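Local structure of cell wall surface anchor family protein (Streptococcus pneumoniae, 4OQ1) at residues Val291-Gly295 against Lys296-Val300. The protein is the ancillary pilin RrgC, a multidomain surface protein built partly of CnaB-type domains, which probably attaches the pneumococcal pilus to the cell wall. The protein carries 3 engineered substitutions. Residues are numbered along the deposited sequence; the frame is centred on the assembly and turned at random.
Sequences VLQNG and KEVVV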
# COMPACT_ATOMS: atom_id res chain seq x y z
N VAL A 291 17.20 -5.37 -20.04
CA VAL A 291 16.07 -6.33 -20.10
C VAL A 291 16.46 -7.48 -19.19
O VAL A 291 17.59 -7.90 -19.18
CB VAL A 291 15.84 -6.81 -21.54
CG1 VAL A 291 14.93 -8.03 -21.59
CG2 VAL A 291 15.21 -5.72 -22.35
N LEU A 292 15.49 -7.99 -18.44
CA LEU A 292 15.73 -9.13 -17.54
C LEU A 292 15.00 -10.32 -18.08
O LEU A 292 13.86 -10.18 -18.46
CB LEU A 292 15.15 -8.78 -16.18
CG LEU A 292 15.69 -7.52 -15.51
CD1 LEU A 292 15.03 -7.38 -14.13
CD2 LEU A 292 17.20 -7.59 -15.40
N GLN A 293 15.66 -11.48 -18.13
CA GLN A 293 15.07 -12.72 -18.52
C GLN A 293 15.80 -13.81 -17.78
O GLN A 293 16.99 -13.67 -17.48
CB GLN A 293 15.28 -12.97 -19.99
CG GLN A 293 14.24 -12.33 -20.88
CD GLN A 293 14.42 -12.76 -22.33
OE1 GLN A 293 15.53 -12.87 -22.80
NE2 GLN A 293 13.31 -13.02 -23.03
N ASN A 294 15.10 -14.93 -17.55
CA ASN A 294 15.65 -16.13 -16.83
C ASN A 294 16.48 -15.79 -15.61
O ASN A 294 17.54 -16.38 -15.42
CB ASN A 294 16.48 -17.01 -17.76
CG ASN A 294 15.64 -17.66 -18.84
OD1 ASN A 294 14.49 -18.01 -18.61
ND2 ASN A 294 16.24 -17.88 -20.01
N GLY A 295 16.00 -14.81 -14.83
CA GLY A 295 16.64 -14.34 -13.62
C GLY A 295 17.91 -13.57 -13.84
O GLY A 295 18.81 -13.68 -13.02
N LYS A 296 18.01 -12.81 -14.94
CA LYS A 296 19.17 -11.91 -15.15
C LYS A 296 19.03 -10.97 -16.35
O LYS A 296 18.09 -11.10 -17.16
CB LYS A 296 20.48 -12.70 -15.31
CG LYS A 296 20.44 -13.76 -16.41
CD LYS A 296 21.58 -14.78 -16.34
CE LYS A 296 21.31 -15.94 -17.30
NZ LYS A 296 22.14 -17.12 -16.93
N GLU A 297 19.97 -10.04 -16.41
CA GLU A 297 20.11 -9.14 -17.57
C GLU A 297 20.52 -9.95 -18.81
O GLU A 297 21.26 -10.94 -18.73
CB GLU A 297 21.15 -8.05 -17.32
CG GLU A 297 20.78 -7.18 -16.15
CD GLU A 297 21.84 -6.14 -15.80
OE1 GLU A 297 22.80 -5.98 -16.52
OE2 GLU A 297 21.69 -5.45 -14.78
N VAL A 298 20.01 -9.54 -19.96
CA VAL A 298 20.22 -10.28 -21.19
C VAL A 298 21.46 -9.76 -21.91
O VAL A 298 21.47 -8.60 -22.43
CB VAL A 298 19.03 -10.11 -22.11
CG1 VAL A 298 19.21 -10.85 -23.43
CG2 VAL A 298 17.74 -10.53 -21.43
N VAL A 299 22.48 -10.63 -22.00
CA VAL A 299 23.70 -10.32 -22.79
C VAL A 299 23.79 -11.34 -23.91
O VAL A 299 23.57 -12.56 -23.71
CB VAL A 299 24.92 -10.29 -21.90
CG1 VAL A 299 26.25 -10.25 -22.67
CG2 VAL A 299 24.82 -9.10 -20.97
N VAL A 300 24.06 -10.85 -25.11
CA VAL A 300 24.27 -11.75 -26.21
C VAL A 300 25.64 -11.56 -26.87
O VAL A 300 26.25 -10.47 -26.86
CB VAL A 300 23.19 -11.67 -27.24
CG1 VAL A 300 21.92 -12.27 -26.69
CG2 VAL A 300 23.01 -10.24 -27.73
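The side chain of Val298 meets those of Val291 and Gln293 through a single methyl. Its CG2 lies 3.8 Å from Val291 CG1, the two valines standing side by side and pointing the same way, and 3.5 Å from Gln293 OE1, where the glutamine chain passes over it at a slant. Placing Val298 CG1 anti to its own backbone N (chi1 179°) turns CG2 to the side where these neighbours wait. The glutamine amide is held from beyond the hairpin, since its NE2 donates to the carbonyl oxygen of Glu311. On the face opposite Gln293 and Lys296, Leu292 CD2 lies 3.7 Å from Glu297 CG, an aliphatic touch one carbon short of the carboxylate, whose OE1 makes a long, weak ion pair with Lys279.

Behind these side chains stands a two-residue beta hairpin. Gln293 and Lys296 form its closing hydrogen-bonded pair: Gln293 N gives a short, fairly straight bond (163° at the hydrogen) to Lys296 O at 2.6 Å. The return bond, Lys296 N to Gln293 O at 2.9 Å, arrives 53° out of the carbonyl plane. Leu292 and Glu297 make the adjoining non-hydrogen-bonded pair, and Val298 N then reaches Val291 O at 3.0 Å, an acceptor also approached by Glu297 CA-H.

Asn294 and Gly295 fill the corners of a type I' turn, a classic Asn-Gly hairpin reversal in which both residues take positive phi. Val291 and Val298 also bond through their backbones to Val280, pairing the hairpin with strand 277-284 within the antiparallel sheet of this prealbumin-like domain. The chemistry thus implies a solvent-facing tip ordered chiefly by main-chain bonds, with apolar contact gathering where the hairpin pairs with strand 277-284.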